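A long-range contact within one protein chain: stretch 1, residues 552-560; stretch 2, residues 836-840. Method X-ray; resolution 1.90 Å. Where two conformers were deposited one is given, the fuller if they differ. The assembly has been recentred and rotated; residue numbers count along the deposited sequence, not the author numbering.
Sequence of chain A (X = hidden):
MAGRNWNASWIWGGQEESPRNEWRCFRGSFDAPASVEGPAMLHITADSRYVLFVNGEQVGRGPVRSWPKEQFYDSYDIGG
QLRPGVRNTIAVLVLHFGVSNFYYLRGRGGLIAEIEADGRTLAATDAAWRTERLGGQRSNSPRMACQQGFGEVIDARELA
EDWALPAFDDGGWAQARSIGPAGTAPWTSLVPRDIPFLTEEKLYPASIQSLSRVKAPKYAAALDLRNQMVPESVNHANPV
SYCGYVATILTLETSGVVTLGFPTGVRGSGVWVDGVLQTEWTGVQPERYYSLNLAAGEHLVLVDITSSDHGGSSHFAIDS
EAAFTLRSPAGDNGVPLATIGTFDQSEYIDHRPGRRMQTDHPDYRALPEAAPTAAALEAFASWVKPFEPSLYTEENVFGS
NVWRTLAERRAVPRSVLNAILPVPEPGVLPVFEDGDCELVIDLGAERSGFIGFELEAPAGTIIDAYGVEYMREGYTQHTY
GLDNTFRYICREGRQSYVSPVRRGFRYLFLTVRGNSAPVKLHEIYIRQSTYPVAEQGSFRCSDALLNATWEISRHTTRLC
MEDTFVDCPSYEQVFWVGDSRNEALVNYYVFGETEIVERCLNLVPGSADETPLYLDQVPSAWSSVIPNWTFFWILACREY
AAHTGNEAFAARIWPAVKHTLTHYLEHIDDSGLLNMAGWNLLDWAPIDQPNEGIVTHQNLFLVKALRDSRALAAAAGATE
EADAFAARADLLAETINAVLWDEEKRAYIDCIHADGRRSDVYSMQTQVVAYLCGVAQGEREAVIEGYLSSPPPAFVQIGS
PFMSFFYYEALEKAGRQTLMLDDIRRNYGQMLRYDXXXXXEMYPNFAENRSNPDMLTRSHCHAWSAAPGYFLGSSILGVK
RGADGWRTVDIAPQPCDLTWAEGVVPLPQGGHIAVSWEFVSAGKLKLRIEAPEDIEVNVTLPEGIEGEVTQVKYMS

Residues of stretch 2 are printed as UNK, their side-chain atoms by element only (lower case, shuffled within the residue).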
ATOM      1  N   ILE A 552       5.291   3.526 -18.352  1.00 14.83           N
ATOM      2  CA  ILE A 552       4.588   2.891 -17.241  1.00 16.17           C
ATOM      3  C   ILE A 552       5.440   2.871 -15.975  1.00 15.21           C
ATOM      4  O   ILE A 552       4.907   2.888 -14.865  1.00 16.29           O
ATOM      5  CB  ILE A 552       4.101   1.452 -17.580  1.00 15.62           C
ATOM      6  CG1 ILE A 552       5.277   0.513 -17.828  1.00 15.88           C
ATOM      7  CG2 ILE A 552       3.184   1.499 -18.793  1.00 16.42           C
ATOM      8  CD1 ILE A 552       4.846  -0.948 -17.987  1.00 18.43           C
ATOM      9  N   SER A 553       6.762   2.853 -16.134  1.00 13.31           N
ATOM     10  CA  SER A 553       7.647   2.866 -14.972  1.00 13.82           C
ATOM     11  C   SER A 553       7.520   4.211 -14.258  1.00 13.33           C
ATOM     12  O   SER A 553       7.513   4.281 -13.030  1.00 16.26           O
ATOM     13  CB  SER A 553       9.106   2.643 -15.396  1.00 15.56           C
ATOM     14  OG  SER A 553       9.311   1.322 -15.881  1.00 15.78           O
ATOM     15  N   ARG A 554       7.426   5.283 -15.038  1.00 13.52           N
ATOM     16  CA  ARG A 554       7.293   6.624 -14.479  1.00 14.05           C
ATOM     17  C   ARG A 554       5.939   6.745 -13.768  1.00 14.78           C
ATOM     18  O   ARG A 554       5.850   7.275 -12.659  1.00 14.49           O
ATOM     19  CB  ARG A 554       7.387   7.662 -15.605  1.00 14.89           C
ATOM     20  CG  ARG A 554       7.619   9.107 -15.165  1.00 20.57           C
ATOM     21  CD  ARG A 554       6.411  10.005 -15.418  1.00 21.78           C
ATOM     22  NE  ARG A 554       5.911   9.970 -16.798  1.00 21.63           N
ATOM     23  CZ  ARG A 554       6.320  10.749 -17.798  1.00 20.29           C
ATOM     24  NH1 ARG A 554       5.773  10.610 -18.999  1.00 21.21           N
ATOM     25  NH2 ARG A 554       7.259  11.669 -17.615  1.00 21.18           N
ATOM     26  N   HIS A 555       4.883   6.256 -14.409  1.00 14.19           N
ATOM     27  CA  HIS A 555       3.555   6.343 -13.809  1.00 15.49           C
ATOM     28  C   HIS A 555       3.466   5.532 -12.514  1.00 16.02           C
ATOM     29  O   HIS A 555       2.870   5.976 -11.535  1.00 15.99           O
ATOM     30  CB  HIS A 555       2.486   5.868 -14.795  1.00 14.72           C
ATOM     31  CG  HIS A 555       1.092   6.175 -14.351  1.00 20.09           C
ATOM     32  ND1 HIS A 555       0.682   7.451 -14.027  1.00 20.63           N
ATOM     33  CD2 HIS A 555       0.018   5.374 -14.153  1.00 20.22           C
ATOM     34  CE1 HIS A 555      -0.583   7.422 -13.646  1.00 20.84           C
ATOM     35  NE2 HIS A 555      -1.009   6.174 -13.715  1.00 17.84           N
ATOM     36  N   THR A 556       4.066   4.348 -12.510  1.00 16.58           N
ATOM     37  CA  THR A 556       4.048   3.493 -11.326  1.00 16.41           C
ATOM     38  C   THR A 556       4.709   4.212 -10.146  1.00 17.93           C
ATOM     39  O   THR A 556       4.211   4.188  -9.021  1.00 15.29           O
ATOM     40  CB  THR A 556       4.818   2.182 -11.570  1.00 16.68           C
ATOM     41  OG1 THR A 556       4.277   1.516 -12.715  1.00 15.44           O
ATOM     42  CG2 THR A 556       4.712   1.263 -10.349  1.00 17.27           C
ATOM     43  N   THR A 557       5.841   4.846 -10.421  1.00 15.50           N
ATOM     44  CA  THR A 557       6.590   5.562  -9.395  1.00 15.95           C
ATOM     45  C   THR A 557       5.767   6.709  -8.827  1.00 15.22           C
ATOM     46  O   THR A 557       5.727   6.911  -7.619  1.00 16.94           O
ATOM     47  CB  THR A 557       7.912   6.090  -9.977  1.00 16.05           C
ATOM     48  OG1 THR A 557       8.648   4.987 -10.519  1.00 15.64           O
ATOM     49  CG2 THR A 557       8.754   6.775  -8.891  1.00 14.03           C
ATOM     50  N   ARG A 558       5.107   7.452  -9.706  1.00 15.42           N
ATOM     51  CA  ARG A 558       4.261   8.566  -9.296  1.00 17.14           C
ATOM     52  C   ARG A 558       3.188   8.096  -8.312  1.00 17.81           C
ATOM     53  O   ARG A 558       3.019   8.677  -7.239  1.00 19.32           O
ATOM     54  CB  ARG A 558       3.615   9.190 -10.538  0.53 18.26           C
ATOM     55  CG  ARG A 558       2.702  10.381 -10.299  0.53 18.40           C
ATOM     56  CD  ARG A 558       2.548  11.155 -11.605  0.53 18.23           C
ATOM     57  NE  ARG A 558       2.327  10.256 -12.738  0.53 19.79           N
ATOM     58  CZ  ARG A 558       2.672  10.533 -13.993  0.53 17.83           C
ATOM     59  NH1 ARG A 558       3.260  11.688 -14.279  0.53 19.00           N
ATOM     60  NH2 ARG A 558       2.442   9.653 -14.959  0.53 14.47           N
ATOM     61  N   LEU A 559       2.470   7.036  -8.675  1.00 16.91           N
ATOM     62  CA  LEU A 559       1.395   6.524  -7.830  1.00 17.20           C
ATOM     63  C   LEU A 559       1.861   5.892  -6.524  1.00 18.12           C
ATOM     64  O   LEU A 559       1.068   5.721  -5.593  1.00 18.34           O
ATOM     65  CB  LEU A 559       0.544   5.515  -8.608  1.00 17.51           C
ATOM     66  CG  LEU A 559      -0.153   6.004  -9.878  1.00 15.93           C
ATOM     67  CD1 LEU A 559      -1.058   4.888 -10.376  1.00 15.49           C
ATOM     68  CD2 LEU A 559      -0.968   7.271  -9.605  1.00 16.09           C
ATOM     69  N   CYS A 560       3.138   5.537  -6.454  1.00 16.26           N
ATOM     70  CA  CYS A 560       3.689   4.939  -5.249  1.00 17.66           C
ATOM     71  C   CYS A 560       4.447   5.966  -4.423  1.00 18.07           C
ATOM     72  O   CYS A 560       5.291   5.614  -3.600  1.00 17.77           O
ATOM     73  CB  CYS A 560       4.608   3.770  -5.597  1.00 16.66           C
ATOM     74  SG  CYS A 560       3.707   2.337  -6.225  1.00 18.79           S
ATOM     75  N   UNK A 836      -1.081  -3.115 -19.477  1.00 18.51           N
ATOM     76  CA  UNK A 836      -0.659  -2.568 -18.194  1.00 20.02           C
ATOM     77  C   UNK A 836      -0.333  -1.080 -18.352  1.00 20.18           C
ATOM     78  O   UNK A 836       0.177  -0.651 -19.388  1.00 20.68           O
ATOM     79  c   UNK A 836       0.573  -3.320 -17.681  1.00 18.92           C
ATOM     80  N   UNK A 837      -0.644  -0.288 -17.333  1.00 18.21           N
ATOM     81  CA  UNK A 837      -0.338   1.135 -17.380  1.00 17.35           C
ATOM     82  C   UNK A 837       0.622   1.435 -16.236  1.00 16.98           C
ATOM     83  O   UNK A 837       1.022   2.580 -16.026  1.00 17.23           O
ATOM     84  c   UNK A 837      -2.461   1.889 -18.524  1.00 20.47           C
ATOM     85  o   UNK A 837      -2.390   1.567 -16.127  1.00 17.70           O
ATOM     86  c   UNK A 837      -1.618   2.001 -17.252  1.00 18.74           C
ATOM     87  N   UNK A 838       0.978   0.378 -15.509  1.00 16.40           N
ATOM     88  CA  UNK A 838       1.903   0.437 -14.381  1.00 18.18           C
ATOM     89  C   UNK A 838       2.654  -0.895 -14.330  1.00 18.37           C
ATOM     90  O   UNK A 838       2.255  -1.861 -14.981  1.00 17.87           O
ATOM     91  c   UNK A 838       1.159   0.663 -13.033  1.00 18.52           C
ATOM     92  c   UNK A 838       0.533   2.048 -12.994  1.00 17.62           C
ATOM     93  o   UNK A 838       0.127  -0.319 -12.878  1.00 19.77           O
ATOM     94  N   UNK A 839       3.736  -0.948 -13.556  1.00 17.73           N
ATOM     95  CA  UNK A 839       4.548  -2.156 -13.446  1.00 17.31           C
ATOM     96  C   UNK A 839       4.053  -3.148 -12.402  1.00 18.25           C
ATOM     97  O   UNK A 839       3.817  -2.791 -11.243  1.00 17.64           O
ATOM     98  s   UNK A 839       6.676  -0.639 -14.359  1.00 17.87           S
ATOM     99  c   UNK A 839       5.996  -1.777 -13.138  1.00 16.41           C
ATOM    100  N   UNK A 840       3.933  -4.402 -12.828  1.00 17.37           N
ATOM    101  CA  UNK A 840       3.453  -5.482 -11.974  1.00 17.64           C
ATOM    102  C   UNK A 840       4.353  -5.786 -10.793  1.00 18.40           C
ATOM    103  O   UNK A 840       5.573  -5.671 -10.875  1.00 18.27           O
ATOM    104  c   UNK A 840       2.101  -7.676 -14.915  1.00 17.52           C
ATOM    105  c   UNK A 840       0.616  -7.923 -16.865  1.00 19.30           C
ATOM    106  c   UNK A 840       2.300  -6.697 -13.893  1.00 17.23           C
ATOM    107  c   UNK A 840       2.254  -9.623 -16.314  1.00 20.70           C
ATOM    108  c   UNK A 840       2.700  -8.909 -15.207  1.00 19.83           C
ATOM    109  c   UNK A 840       1.066  -7.204 -15.752  1.00 17.38           C
ATOM    110  n   UNK A 840       0.656  -5.994 -15.258  1.00 15.48           N
ATOM    111  c   UNK A 840       1.400  -5.695 -14.139  1.00 15.79           C
ATOM    112  c   UNK A 840       1.220  -9.125 -17.129  1.00 20.70           C
ATOM    113  c   UNK A 840       3.287  -6.773 -12.778  1.00 15.43           C
TER

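Position 836 has a single side-chain carbon, bonded to CA and carrying nothing further. That carbon points sideways to the helix of stretch 1, and the closest approach comes from the backbone instead: the carbonyl O of 836 lies 3.7 Å from CG2 of Ile552. One carbon and no more makes this residue Ala836. Its methyl asks for little room, and the main chain supplies the contact.

At position 837 a CB carries one oxygen and one carbon, a branched side chain of three atoms. It points away from the helix, and its nearest atom, CB of 837, is 4.9 Å from CD2 of His555, so the contact again belongs to the main chain: the carbonyl C of 837 sits 3.6 Å from CG2 of Ile552, and the carbonyl O of 837 lies 3.5 Å from CD2 of His555, at the edge of the imidazole and near its plane. A CB bearing an oxygen and a carbon identifies Thr837, whose OG1 is hydrogen-bonded elsewhere in the structure.

Position 838 repeats the pattern, with CB carrying one oxygen and one carbon. Although the side chain points away overall, its CB lies 3.2 Å from OG1 of Thr556, while the branch carbon is 3.6 Å from CD2 of His555 and 4.2 Å from CD1 of Leu559. This is Thr838. Its methyl CG2 suits the contacts with carbon atoms of His555 and Leu559, and its hydroxyl is hydrogen-bonded elsewhere.

Position 839 shows one carbon followed by a sulfur, too short for methionine. The sulfur of 839 lies 3.9 Å from CG1 of Ile552 and 3.6 Å from OG of Ser553. The residue is therefore Cys839; a weakly polar thiol can rest its SG against both the aliphatic chain and the hydroxyl.

Position 840 has one carbon leading to fused five- and six-membered rings holding eight carbons and one nitrogen, an indole, hence Trp840. It points away and touches nothing on stretch 1; its bulk is directed elsewhere.

The contact joins a helix to an irregular segment, with touching residues at least 279 apart in sequence, and buries 372 Å² in all. Ile552 provides an apolar surface against which the segment's backbone and the Cys839 thiol pack. Thr556 provides the polar link: its OG1 donates to O of Ile552 at 2.6 Å, within the helix, and accepts from N of Cys839 at 2.7 Å, with an N-H...O angle of 158°. One hydroxyl thus serves both roles, satisfying a backbone amide that has no regular strand or helix partner while remaining tied to its own helix.

Stretch 2 (836-840) ATTCW
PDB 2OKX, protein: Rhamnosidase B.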